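Local coordinates for protein WbmS, polysaccharide deacetylase involved in O-antigen biosynthesis (Bordetella bronchiseptica, PDB 3HFT) that probably removes acetyl groups from a polysaccharide during O-antigen biosynthesis, as a zinc-binding member of the polysaccharide deacetylase family, at residues I45-D50 / F70-T75; Q54-L59 / F207-V212; C66-A71 / L86-V91; V124-L129 / D147-V152. All blocks are in the same frame, centred on the assembly; numbering follows the deposited sequence.

Interaction 1: I45-D50 / F70-T75. With EDO (1,2-ethanediol), chain D.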
loop_
_atom_site.group_PDB
_atom_site.type_symbol
_atom_site.label_atom_id
_atom_site.label_comp_id
_atom_site.label_asym_id
_atom_site.label_seq_id
_atom_site.Cartn_x
_atom_site.Cartn_y
_atom_site.Cartn_z
ATOM N N ILE A 45 -9.749 5.559 15.619
ATOM C CA ILE A 45 -10.698 6.318 16.451
ATOM C C ILE A 45 -11.575 7.249 15.593
ATOM O O ILE A 45 -12.750 7.399 15.858
ATOM C CB ILE A 45 -9.953 6.980 17.628
ATOM C CG1 ILE A 45 -9.398 5.877 18.569
ATOM C CG2 ILE A 45 -10.874 7.984 18.410
ATOM C CD1 ILE A 45 -8.550 6.404 19.767
ATOM N N ASP A 46 -11.004 7.819 14.537
ATOM C CA ASP A 46 -11.723 8.681 13.585
ATOM C C ASP A 46 -12.635 9.723 14.231
ATOM O O ASP A 46 -13.814 9.849 13.873
ATOM C CB ASP A 46 -12.500 7.845 12.559
ATOM C CG ASP A 46 -11.588 7.249 11.519
ATOM O OD1 ASP A 46 -10.378 7.167 11.813
ATOM O OD2 ASP A 46 -12.068 6.860 10.434
ATOM N N TRP A 47 -12.079 10.476 15.167
ATOM C CA TRP A 47 -12.780 11.614 15.766
ATOM C C TRP A 47 -14.096 11.274 16.462
ATOM O O TRP A 47 -14.945 12.137 16.630
ATOM C CB TRP A 47 -12.992 12.745 14.726
ATOM C CG TRP A 47 -11.678 13.182 14.124
ATOM C CD1 TRP A 47 -10.809 14.094 14.644
ATOM C CD2 TRP A 47 -11.052 12.664 12.938
ATOM N NE1 TRP A 47 -9.699 14.187 13.855
ATOM C CE2 TRP A 47 -9.814 13.326 12.801
ATOM C CE3 TRP A 47 -11.413 11.698 11.985
ATOM C CZ2 TRP A 47 -8.936 13.073 11.746
ATOM C CZ3 TRP A 47 -10.536 11.448 10.929
ATOM C CH2 TRP A 47 -9.317 12.137 10.825
ATOM N N ALA A 48 -14.264 10.032 16.898
ATOM C CA ALA A 48 -15.470 9.651 17.645
ATOM C C ALA A 48 -15.677 10.498 18.901
ATOM O O ALA A 48 -14.739 10.833 19.624
ATOM C CB ALA A 48 -15.392 8.174 18.024
ATOM N N ALA A 49 -16.927 10.824 19.184
ATOM C CA ALA A 49 -17.270 11.484 20.408
ATOM C C ALA A 49 -16.828 10.573 21.560
ATOM O O ALA A 49 -16.775 9.366 21.414
ATOM C CB ALA A 49 -18.807 11.709 20.473
ATOM N N ASP A 50 -16.557 11.159 22.718
ATOM C CA ASP A 50 -16.133 10.409 23.886
ATOM C C ASP A 50 -17.072 9.274 24.288
ATOM O O ASP A 50 -16.598 8.212 24.675
ATOM C CB ASP A 50 -15.938 11.357 25.075
ATOM C CG ASP A 50 -14.640 12.148 25.001
ATOM O OD1 ASP A 50 -13.797 11.942 24.107
ATOM O OD2 ASP A 50 -14.445 13.003 25.873
ATOM N N PHE A 70 -5.555 3.730 17.329
ATOM C CA PHE A 70 -4.894 4.802 16.582
ATOM C C PHE A 70 -5.616 6.134 16.807
ATOM O O PHE A 70 -6.754 6.307 16.391
ATOM C CB PHE A 70 -4.768 4.429 15.112
ATOM C CG PHE A 70 -3.878 3.260 14.874
ATOM C CD1 PHE A 70 -2.491 3.375 15.002
ATOM C CD2 PHE A 70 -4.397 2.047 14.470
ATOM C CE1 PHE A 70 -1.693 2.302 14.763
ATOM C CE2 PHE A 70 -3.570 0.983 14.226
ATOM C CZ PHE A 70 -2.223 1.108 14.391
ATOM N N ALA A 71 -4.939 7.055 17.505
ATOM C CA ALA A 71 -5.576 8.304 17.961
ATOM C C ALA A 71 -5.608 9.389 16.896
ATOM O O ALA A 71 -4.611 9.631 16.183
ATOM C CB ALA A 71 -4.849 8.843 19.221
ATOM N N THR A 72 -6.753 10.050 16.803
ATOM C CA THR A 72 -6.965 11.138 15.865
ATOM C C THR A 72 -6.891 12.506 16.521
ATOM O O THR A 72 -6.556 13.491 15.883
ATOM C CB THR A 72 -8.352 11.022 15.179
ATOM O OG1 THR A 72 -9.363 10.682 16.149
ATOM C CG2 THR A 72 -8.330 9.970 14.072
ATOM N N HIS A 73 -7.212 12.560 17.799
ATOM C CA HIS A 73 -7.419 13.841 18.455
ATOM C C HIS A 73 -7.229 13.706 19.947
ATOM O O HIS A 73 -7.136 12.604 20.482
ATOM C CB HIS A 73 -8.819 14.321 18.124
ATOM C CG HIS A 73 -9.889 13.480 18.730
ATOM N ND1 HIS A 73 -10.337 12.310 18.144
ATOM C CD2 HIS A 73 -10.585 13.618 19.884
ATOM C CE1 HIS A 73 -11.282 11.785 18.904
ATOM N NE2 HIS A 73 -11.430 12.539 19.979
ATOM N N SER A 74 -7.141 14.840 20.620
ATOM C CA SER A 74 -6.895 14.823 22.024
ATOM C C SER A 74 -8.210 14.591 22.768
ATOM O O SER A 74 -9.215 15.241 22.467
ATOM C CB SER A 74 -6.305 16.154 22.446
ATOM O OG SER A 74 -6.084 16.117 23.820
ATOM N N THR A 75 -8.189 13.658 23.721
ATOM C CA THR A 75 -9.321 13.371 24.613
ATOM C C THR A 75 -8.794 12.725 25.889
ATOM O O THR A 75 -7.823 11.969 25.856
ATOM C CB THR A 75 -10.351 12.400 23.987
ATOM O OG1 THR A 75 -11.130 11.805 25.044
ATOM C CG2 THR A 75 -9.665 11.288 23.178
HETATM C C1 EDO D . -16.124 5.819 8.248
HETATM O O1 EDO D . -16.586 4.545 7.792
HETATM C C2 EDO D . -15.584 5.691 9.677
HETATM O O2 EDO D . -14.641 6.738 9.967
HETATM O O HOH W 1 -7.564 16.188 14.858
HETATM O O HOH W 2 -13.081 11.043 21.775
#
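I45 and F70 join the two backbones where adjacent parallel strands run out at the C-terminal end of the sheet: I45 N donates to F70 O at 3.2 Å, and 45-48 then fold into a type I' beta turn. That turn carries D46 of the zinc site, so this is the loop region where a polysaccharide deacetylase holds its metal; D46 OD1 binds zinc with H92 and H127, while OD2 accepts from ethanediol O2. T72 packs against the turn. Its OG1, set between the backbone N and carbonyl carbon (chi1 44°), takes the N-H of W47 at 2.9 Å and also shares a hydrogen bond with H73 ND1. T72 CB lies over one face of the W47 indole, 3.7 Å from the centroid of the five-membered ring, a CH-pi contact close to the ring normal. The H73 imidazole is nearly parallel to the indole but slid well aside, and its CE1 meets I45 CG2. One water ties H73 NE2 to A48 O and D50 OD1; another bridges W47 NE1 and T72 O. At the far end T75 OG1 donates to D50 OD1 over 2.8 Å, arriving from above the carboxylate plane.

Interaction 2: Q54-L59 / F207-V212. With EDO (1,2-ethanediol), chain D; EDO (1,2-ethanediol), chain F.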
loop_
_atom_site.group_PDB
_atom_site.type_symbol
_atom_site.label_atom_id
_atom_site.label_comp_id
_atom_site.label_asym_id
_atom_site.label_seq_id
_atom_site.Cartn_x
_atom_site.Cartn_y
_atom_site.Cartn_z
ATOM N N GLN A 54 -15.781 5.573 24.482
ATOM C CA GLN A 54 -15.900 4.865 25.759
ATOM C C GLN A 54 -16.610 3.527 25.629
ATOM O O GLN A 54 -16.243 2.557 26.278
ATOM C CB GLN A 54 -16.618 5.692 26.816
ATOM C CG GLN A 54 -16.558 5.005 28.208
ATOM C CD GLN A 54 -15.144 4.945 28.758
ATOM O OE1 GLN A 54 -14.511 5.979 28.900
ATOM N NE2 GLN A 54 -14.639 3.746 29.051
ATOM N N ASP A 55 -17.631 3.464 24.789
ATOM C CA ASP A 55 -18.376 2.227 24.597
ATOM C C ASP A 55 -17.499 1.160 23.986
ATOM O O ASP A 55 -17.553 -0.012 24.385
ATOM C CB ASP A 55 -19.588 2.485 23.693
ATOM C CG ASP A 55 -20.231 1.185 23.181
ATOM O OD1 ASP A 55 -20.985 0.561 23.938
ATOM O OD2 ASP A 55 -19.974 0.788 22.035
ATOM N N THR A 56 -16.676 1.550 23.006
ATOM C CA THR A 56 -15.762 0.592 22.402
ATOM C C THR A 56 -14.718 0.127 23.414
ATOM O O THR A 56 -14.473 -1.058 23.522
ATOM C CB THR A 56 -15.100 1.131 21.132
ATOM O OG1 THR A 56 -16.099 1.504 20.177
ATOM C CG2 THR A 56 -14.248 0.037 20.494
ATOM N N ILE A 57 -14.083 1.053 24.130
ATOM C CA ILE A 57 -13.145 0.698 25.220
ATOM C C ILE A 57 -13.783 -0.288 26.214
ATOM O O ILE A 57 -13.183 -1.305 26.577
ATOM C CB ILE A 57 -12.647 1.967 25.980
ATOM C CG1 ILE A 57 -11.706 2.801 25.099
ATOM C CG2 ILE A 57 -11.874 1.591 27.254
ATOM C CD1 ILE A 57 -11.416 4.184 25.637
ATOM N N ASP A 58 -15.001 0.004 26.654
ATOM C CA ASP A 58 -15.685 -0.882 27.609
ATOM C C ASP A 58 -15.884 -2.304 27.081
ATOM O O ASP A 58 -15.682 -3.280 27.792
ATOM C CB ASP A 58 -17.022 -0.289 28.011
ATOM C CG ASP A 58 -16.878 0.968 28.855
ATOM O OD1 ASP A 58 -15.794 1.201 29.447
ATOM O OD2 ASP A 58 -17.869 1.722 28.901
ATOM N N LEU A 59 -16.215 -2.415 25.806
ATOM C CA LEU A 59 -16.429 -3.694 25.167
ATOM C C LEU A 59 -15.144 -4.532 25.127
ATOM O O LEU A 59 -15.140 -5.720 25.497
ATOM C CB LEU A 59 -16.985 -3.428 23.765
ATOM C CG LEU A 59 -17.992 -4.388 23.171
ATOM C CD1 LEU A 59 -19.149 -4.589 24.124
ATOM C CD2 LEU A 59 -18.494 -3.868 21.814
ATOM N N PHE A 207 -11.381 -1.774 13.252
ATOM C CA PHE A 207 -12.743 -1.332 13.609
ATOM C C PHE A 207 -12.764 0.163 13.931
ATOM O O PHE A 207 -11.795 0.702 14.429
ATOM C CB PHE A 207 -13.248 -2.059 14.845
ATOM C CG PHE A 207 -13.510 -3.533 14.650
ATOM C CD1 PHE A 207 -12.508 -4.463 14.826
ATOM C CD2 PHE A 207 -14.793 -3.984 14.337
ATOM C CE1 PHE A 207 -12.785 -5.837 14.679
ATOM C CE2 PHE A 207 -15.064 -5.335 14.169
ATOM C CZ PHE A 207 -14.050 -6.258 14.331
ATOM N N HIS A 208 -13.895 0.796 13.677
ATOM C CA HIS A 208 -14.146 2.184 14.076
ATOM C C HIS A 208 -15.190 2.193 15.194
ATOM O O HIS A 208 -16.223 1.543 15.079
ATOM C CB HIS A 208 -14.657 3.012 12.901
ATOM C CG HIS A 208 -13.704 3.053 11.754
ATOM N ND1 HIS A 208 -13.662 2.061 10.790
ATOM C CD2 HIS A 208 -12.715 3.921 11.451
ATOM C CE1 HIS A 208 -12.696 2.341 9.927
ATOM N NE2 HIS A 208 -12.096 3.457 10.312
ATOM N N PRO A 209 -14.905 2.931 16.274
ATOM C CA PRO A 209 -15.836 3.099 17.381
ATOM C C PRO A 209 -17.253 3.444 16.936
ATOM O O PRO A 209 -18.201 2.837 17.445
ATOM C CB PRO A 209 -15.192 4.212 18.198
ATOM C CG PRO A 209 -13.740 3.940 18.049
ATOM C CD PRO A 209 -13.593 3.520 16.582
ATOM N N ILE A 210 -17.382 4.344 15.957
ATOM C CA ILE A 210 -18.697 4.729 15.448
ATOM C C ILE A 210 -19.448 3.511 14.906
ATOM O O ILE A 210 -20.646 3.360 15.153
ATOM C CB ILE A 210 -18.645 5.896 14.399
ATOM C CG1 ILE A 210 -20.060 6.463 14.200
ATOM C CG2 ILE A 210 -17.974 5.465 13.022
ATOM C CD1 ILE A 210 -20.753 7.022 15.524
ATOM N N HIS A 211 -18.767 2.628 14.201
ATOM C CA HIS A 211 -19.479 1.460 13.647
ATOM C C HIS A 211 -19.753 0.415 14.695
ATOM O O HIS A 211 -20.767 -0.281 14.642
ATOM C CB HIS A 211 -18.746 0.873 12.444
ATOM C CG HIS A 211 -18.636 1.824 11.302
ATOM N ND1 HIS A 211 -19.714 2.537 10.839
ATOM C CD2 HIS A 211 -17.575 2.219 10.565
ATOM C CE1 HIS A 211 -19.328 3.311 9.842
ATOM N NE2 HIS A 211 -18.034 3.130 9.650
ATOM N N VAL A 212 -18.863 0.291 15.672
ATOM C CA VAL A 212 -19.126 -0.634 16.795
ATOM C C VAL A 212 -20.335 -0.098 17.575
ATOM O O VAL A 212 -21.223 -0.839 17.945
ATOM C CB VAL A 212 -17.864 -0.808 17.696
ATOM C CG1 VAL A 212 -18.152 -1.669 18.944
ATOM C CG2 VAL A 212 -16.696 -1.423 16.851
HETATM C C1 EDO D . -16.124 5.819 8.248
HETATM O O1 EDO D . -16.586 4.545 7.792
HETATM C C2 EDO D . -15.584 5.691 9.677
HETATM O O2 EDO D . -14.641 6.738 9.967
HETATM C C1 EDO F . -8.583 4.343 7.246
HETATM O O1 EDO F . -9.101 5.687 7.137
HETATM C C2 EDO F . -9.495 3.566 8.196
HETATM O O2 EDO F . -9.829 4.347 9.384
#
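T56 on helix 50-63 faces P209 and V212 at the start of helix 209-214, and the contact can be followed out along the threonine. T56 CB points at the other helix and carries OG1 beside the backbone N (chi1 -58°), which sends the hydroxyl to P209: OG1 lies 3.2 Å from P209 CA and 3.5 Å from P209 CB, with the two side chains crossing at about a right angle. The same oxygen reaches V212 CB at 3.8 Å, so it sits among carbon atoms of both residues. The other branch, CG2, is anti to the backbone N and packs on W69 of strand 67-71. One helical turn beyond T56, L59 CD2 touches V212 CG1 at 3.6 Å; this V212 methyl also borders T56 OG1. D55 comes near V212 only through OD2, whose stronger partner is R246 in a salt bridge; R246 also takes up V212 O. Helix 209-214 starts just after strand 203-207, with H208 at the N-cap, and its other side turns to the metal pocket. There H208 NE2 donates to one ethanediol and H211 NE2 to another, at 2.6 Å to O2 and 2.7 Å to O1 respectively, while H208 ND1 is bonded to D179. The chemistry is therefore divided: the two helices meet through methyl, methylene and methine groups around one hydroxyl oxygen, with no polar bond between the segments, and the NE2 bonds of H208 and H211 are turned to the pocket.

Interaction 3: C66-A71 / L86-V91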
loop_
_atom_site.group_PDB
_atom_site.type_symbol
_atom_site.label_atom_id
_atom_site.label_comp_id
_atom_site.label_asym_id
_atom_site.label_seq_id
_atom_site.Cartn_x
_atom_site.Cartn_y
_atom_site.Cartn_z
ATOM N N CYS A 66 -5.879 -7.805 24.490
ATOM C CA CYS A 66 -5.013 -6.761 23.940
ATOM C C CYS A 66 -5.685 -6.065 22.767
ATOM O O CYS A 66 -6.537 -6.642 22.093
ATOM C CB CYS A 66 -3.706 -7.363 23.404
ATOM S SG CYS A 66 -2.552 -7.878 24.667
ATOM N N ALA A 67 -5.272 -4.827 22.506
ATOM C CA ALA A 67 -5.758 -4.089 21.359
ATOM C C ALA A 67 -4.857 -2.877 21.113
ATOM O O ALA A 67 -4.140 -2.435 22.010
ATOM C CB ALA A 67 -7.244 -3.677 21.541
ATOM N N THR A 68 -4.861 -2.382 19.882
ATOM C CA THR A 68 -4.073 -1.208 19.515
ATOM C C THR A 68 -5.039 -0.132 19.020
ATOM O O THR A 68 -5.953 -0.431 18.270
ATOM C CB THR A 68 -3.080 -1.555 18.435
ATOM O OG1 THR A 68 -2.309 -2.686 18.864
ATOM C CG2 THR A 68 -2.172 -0.366 18.143
ATOM N N TRP A 69 -4.815 1.117 19.431
ATOM C CA TRP A 69 -5.778 2.215 19.196
ATOM C C TRP A 69 -5.057 3.324 18.489
ATOM O O TRP A 69 -4.041 3.820 19.002
ATOM C CB TRP A 69 -6.326 2.746 20.550
ATOM C CG TRP A 69 -6.987 1.662 21.374
ATOM C CD1 TRP A 69 -6.357 0.694 22.080
ATOM C CD2 TRP A 69 -8.390 1.394 21.499
ATOM N NE1 TRP A 69 -7.259 -0.122 22.689
ATOM C CE2 TRP A 69 -8.521 0.275 22.341
ATOM C CE3 TRP A 69 -9.544 2.030 21.040
ATOM C CZ2 TRP A 69 -9.757 -0.275 22.673
ATOM C CZ3 TRP A 69 -10.785 1.485 21.368
ATOM C CH2 TRP A 69 -10.876 0.351 22.200
ATOM N N PHE A 70 -5.555 3.730 17.329
ATOM C CA PHE A 70 -4.894 4.802 16.582
ATOM C C PHE A 70 -5.616 6.134 16.807
ATOM O O PHE A 70 -6.754 6.307 16.391
ATOM C CB PHE A 70 -4.768 4.429 15.112
ATOM C CG PHE A 70 -3.878 3.260 14.874
ATOM C CD1 PHE A 70 -2.491 3.375 15.002
ATOM C CD2 PHE A 70 -4.397 2.047 14.470
ATOM C CE1 PHE A 70 -1.693 2.302 14.763
ATOM C CE2 PHE A 70 -3.570 0.983 14.226
ATOM C CZ PHE A 70 -2.223 1.108 14.391
ATOM N N ALA A 71 -4.939 7.055 17.505
ATOM C CA ALA A 71 -5.576 8.304 17.961
ATOM C C ALA A 71 -5.608 9.389 16.896
ATOM O O ALA A 71 -4.611 9.631 16.183
ATOM C CB ALA A 71 -4.849 8.843 19.221
ATOM N N LEU A 86 -2.709 -3.780 28.518
ATOM C CA LEU A 86 -3.039 -4.608 27.367
ATOM C C LEU A 86 -3.275 -3.771 26.113
ATOM O O LEU A 86 -3.421 -4.317 25.010
ATOM C CB LEU A 86 -4.292 -5.441 27.662
ATOM C CG LEU A 86 -4.264 -6.429 28.825
ATOM C CD1 LEU A 86 -5.542 -7.240 28.829
ATOM C CD2 LEU A 86 -3.052 -7.323 28.754
ATOM N N PHE A 87 -3.321 -2.452 26.267
ATOM C CA PHE A 87 -3.626 -1.567 25.155
ATOM C C PHE A 87 -2.420 -0.775 24.696
ATOM O O PHE A 87 -1.697 -0.227 25.497
ATOM C CB PHE A 87 -4.725 -0.574 25.533
ATOM C CG PHE A 87 -6.097 -1.195 25.727
ATOM C CD1 PHE A 87 -6.372 -2.504 25.361
ATOM C CD2 PHE A 87 -7.139 -0.417 26.189
ATOM C CE1 PHE A 87 -7.638 -3.030 25.522
ATOM C CE2 PHE A 87 -8.408 -0.944 26.341
ATOM C CZ PHE A 87 -8.655 -2.245 26.001
ATOM N N GLU A 88 -2.244 -0.672 23.395
ATOM C CA GLU A 88 -1.189 0.150 22.833
ATOM C C GLU A 88 -1.852 1.368 22.183
ATOM O O GLU A 88 -2.882 1.245 21.522
ATOM C CB GLU A 88 -0.405 -0.633 21.796
ATOM C CG GLU A 88 0.542 0.225 20.974
ATOM C CD GLU A 88 1.327 -0.575 19.945
ATOM O OE1 GLU A 88 1.225 -1.823 19.951
ATOM O OE2 GLU A 88 2.014 0.075 19.118
ATOM N N LEU A 89 -1.270 2.540 22.396
ATOM C CA LEU A 89 -1.752 3.763 21.773
ATOM C C LEU A 89 -0.797 4.091 20.619
ATOM O O LEU A 89 0.422 4.166 20.810
ATOM C CB LEU A 89 -1.777 4.914 22.773
ATOM C CG LEU A 89 -2.326 6.269 22.277
ATOM C CD1 LEU A 89 -3.795 6.170 21.826
ATOM C CD2 LEU A 89 -2.144 7.393 23.328
ATOM N N GLY A 90 -1.367 4.260 19.431
ATOM C CA GLY A 90 -0.636 4.707 18.263
ATOM C C GLY A 90 -1.311 5.957 17.717
ATOM O O GLY A 90 -2.216 6.532 18.363
ATOM N N VAL A 91 -0.870 6.396 16.541
ATOM C CA VAL A 91 -1.386 7.632 15.923
ATOM C C VAL A 91 -2.076 7.393 14.594
ATOM O O VAL A 91 -1.743 6.449 13.865
ATOM C CB VAL A 91 -0.238 8.708 15.788
ATOM C CG1 VAL A 91 0.121 9.233 17.158
ATOM C CG2 VAL A 91 0.992 8.127 15.058
#
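W69 and F87 meet edge to face on one side of two neighbouring parallel strands. The indole brings NE1 over the phenyl face, 3.4 Å from F87 CG and offset toward the rim, with the ring planes at 55°; further along the same indole, CZ2 rests 4.0 Å from F87 CE2. E88 O lies at the edge of the indole, near its plane. A67 CB fills in against F87 CE1, while L89 CD1 lies 3.9 Å from A71 CB, extending this apolar face toward helices 50-63 and 77-83. On the reverse face T68 and E88 lie side by side, pointing the same way, their polar ends held by I24 N for T68 and by S123 and S25 for E88. Next to them F70 CD1 lies 3.4 Å from V91 O, the ring packing beside G90, which has no side chain. Five backbone bonds zip the strands together, from A67 N to L86 O through to A71 N to G90 O, the shortest being G90 N to W69 O at 2.7 Å. Strand 67-71, helix 77-83 and strand 87-91 form a beta-alpha-beta unit, one step of the distorted beta/alpha barrel usual for polysaccharide deacetylases, with R125 N meeting V91 O on the far side of 87-91.

Interaction 4: V124-L129 / D147-V152. With EDO (1,2-ethanediol), chain F.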
loop_
_atom_site.group_PDB
_atom_site.type_symbol
_atom_site.label_atom_id
_atom_site.label_comp_id
_atom_site.label_asym_id
_atom_site.label_seq_id
_atom_site.Cartn_x
_atom_site.Cartn_y
_atom_site.Cartn_z
ATOM N N VAL A 124 1.638 3.288 13.651
ATOM C CA VAL A 124 0.871 4.273 12.927
ATOM C C VAL A 124 0.038 3.674 11.809
ATOM O O VAL A 124 0.468 2.740 11.120
ATOM C CB VAL A 124 1.810 5.371 12.301
ATOM C CG1 VAL A 124 2.882 4.731 11.376
ATOM C CG2 VAL A 124 1.001 6.415 11.524
ATOM N N ARG A 125 -1.164 4.218 11.641
ATOM C CA ARG A 125 -1.982 3.960 10.460
ATOM C C ARG A 125 -2.501 5.318 10.055
ATOM O O ARG A 125 -2.940 6.091 10.922
ATOM C CB ARG A 125 -3.152 3.019 10.713
ATOM C CG ARG A 125 -3.935 2.727 9.431
ATOM C CD ARG A 125 -5.061 1.800 9.749
ATOM N NE ARG A 125 -4.618 0.446 10.026
ATOM C CZ ARG A 125 -5.155 -0.348 10.953
ATOM N NH1 ARG A 125 -6.085 0.097 11.787
ATOM N NH2 ARG A 125 -4.719 -1.591 11.078
ATOM N N SER A 126 -2.394 5.627 8.759
ATOM C CA SER A 126 -2.840 6.922 8.237
ATOM C C SER A 126 -4.330 6.938 7.985
ATOM O O SER A 126 -4.887 5.969 7.475
ATOM C CB SER A 126 -2.140 7.257 6.927
ATOM O OG SER A 126 -0.737 7.357 7.105
ATOM N N HIS A 127 -4.986 8.055 8.327
ATOM C CA HIS A 127 -6.372 8.229 7.975
ATOM C C HIS A 127 -6.450 8.153 6.459
ATOM O O HIS A 127 -5.589 8.714 5.756
ATOM C CB HIS A 127 -6.960 9.553 8.450
ATOM C CG HIS A 127 -8.415 9.661 8.137
ATOM N ND1 HIS A 127 -9.330 8.745 8.614
ATOM C CD2 HIS A 127 -9.106 10.517 7.345
ATOM C CE1 HIS A 127 -10.536 9.065 8.166
ATOM N NE2 HIS A 127 -10.423 10.126 7.382
ATOM N N SER A 128 -7.428 7.392 5.971
ATOM C CA SER A 128 -7.608 7.132 4.527
ATOM C C SER A 128 -6.413 6.430 3.862
ATOM O O SER A 128 -6.287 6.436 2.635
ATOM C CB SER A 128 -7.992 8.402 3.777
ATOM O OG SER A 128 -9.273 8.818 4.262
ATOM N N LEU A 129 -5.550 5.844 4.689
ATOM C CA LEU A 129 -4.418 5.048 4.216
ATOM C C LEU A 129 -3.528 5.849 3.295
ATOM O O LEU A 129 -2.978 5.338 2.311
ATOM C CB LEU A 129 -4.944 3.751 3.561
ATOM C CG LEU A 129 -5.808 2.858 4.469
ATOM C CD1 LEU A 129 -6.153 1.516 3.803
ATOM C CD2 LEU A 129 -5.130 2.605 5.826
ATOM N N ASP A 147 4.342 0.281 10.506
ATOM C CA ASP A 147 3.399 0.873 9.573
ATOM C C ASP A 147 2.222 -0.090 9.318
ATOM O O ASP A 147 2.436 -1.256 8.988
ATOM C CB ASP A 147 4.088 1.242 8.258
ATOM C CG ASP A 147 3.099 1.685 7.208
ATOM O OD1 ASP A 147 2.551 0.783 6.510
ATOM O OD2 ASP A 147 2.878 2.918 7.105
ATOM N N CYS A 148 0.995 0.394 9.499
ATOM C CA CYS A 148 -0.210 -0.412 9.391
ATOM C C CYS A 148 -1.108 0.066 8.259
ATOM O O CYS A 148 -2.314 -0.055 8.340
ATOM C CB CYS A 148 -0.979 -0.385 10.714
ATOM S SG CYS A 148 0.029 -1.119 12.045
ATOM N N ASN A 149 -0.495 0.540 7.174
ATOM C CA ASN A 149 -1.227 1.174 6.054
ATOM C C ASN A 149 -1.592 0.304 4.838
ATOM O O ASN A 149 -2.322 0.750 3.971
ATOM C CB ASN A 149 -0.404 2.368 5.561
ATOM C CG ASN A 149 -0.598 3.592 6.447
ATOM O OD1 ASN A 149 -1.719 3.967 6.702
ATOM N ND2 ASN A 149 0.478 4.225 6.867
ATOM N N ILE A 150 -1.077 -0.921 4.775
ATOM C CA ILE A 150 -1.378 -1.849 3.658
ATOM C C ILE A 150 -2.566 -2.744 4.018
ATOM O O ILE A 150 -2.504 -3.514 4.998
ATOM C CB ILE A 150 -0.192 -2.791 3.339
ATOM C CG1 ILE A 150 1.048 -2.011 2.849
ATOM C CG2 ILE A 150 -0.583 -3.830 2.221
ATOM C CD1 ILE A 150 0.912 -1.448 1.512
ATOM N N LEU A 151 -3.626 -2.659 3.222
ATOM C CA LEU A 151 -4.782 -3.490 3.397
ATOM C C LEU A 151 -4.821 -4.497 2.265
ATOM O O LEU A 151 -5.009 -4.142 1.123
ATOM C CB LEU A 151 -6.060 -2.654 3.418
ATOM C CG LEU A 151 -7.374 -3.289 3.923
ATOM C CD1 LEU A 151 -8.467 -2.196 4.039
ATOM C CD2 LEU A 151 -7.911 -4.476 3.102
ATOM N N VAL A 152 -4.605 -5.775 2.586
ATOM C CA VAL A 152 -4.770 -6.839 1.621
ATOM C C VAL A 152 -5.974 -7.659 2.085
ATOM O O VAL A 152 -5.933 -8.294 3.125
ATOM C CB VAL A 152 -3.514 -7.757 1.553
ATOM C CG1 VAL A 152 -3.770 -8.877 0.550
ATOM C CG2 VAL A 152 -2.249 -6.926 1.198
HETATM C C1 EDO F . -8.583 4.343 7.246
HETATM O O1 EDO F . -9.101 5.687 7.137
HETATM C C2 EDO F . -9.495 3.566 8.196
HETATM O O2 EDO F . -9.829 4.347 9.384
#
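N149 and S126 meet through an amide oxygen and a backbone N-H: S126 N donates to N149 OD1 at 2.7 Å, in the amide plane and on a lone pair. The amide nitrogen makes a weak bond to S126 OG, which also bonds V130 O. One residue earlier, R125 NE donates to C148 O at 2.9 Å, with the oxygen at the edge of the guanidinium, near its plane; a bend at chi3 (-72°) puts NE there. L129 lays CD2 3.8 Å from N149 OD1 and CD1 4.2 Å from L151 CB. These loops continue two short parallel strands, whose last link is C148 N to V124 O at 2.9 Å, and 124-129 carries the zinc ligand H127, which binds the metal through ND1; S128 N donates to ethanediol O1 close by. In the second shell D147 fixes N149 twice: OD1 receives N149 N in an Asx turn, and OD2 receives N149 ND2 at 2.7 Å, holding the amide's rotation. R172 forms a salt bridge with D147 OD1. The R125 guanidinium is paired with D44 and makes a cation-pi contact with Y175. Farther out, I150 packs on I150 of the second subunit, and L151 on W166 of that subunit.

How the interactions relate
Interactions 2, 3 and 4 are buried, whereas interaction 1 is only partly so, at the loop ends by the metal. Interaction 3 is built on regular parallel strand pairing, and interaction 1 continues from its strand 67-71, sharing F70 and A71, but after one last backbone bond relies on side-chain and water bonds. Interaction 2 has only van der Waals contacts between its segments and touches interaction 3 where helix 50-63 packs on strand 67-71. Interaction 4, rich in amide and guanidinium bonds, adjoins interaction 3 at V91 and F70. Interactions 1 and 4 supply D46 and H127 to one zinc; H208 of interaction 2 packs against D46, and one ethanediol touches both interactions 2 and 4.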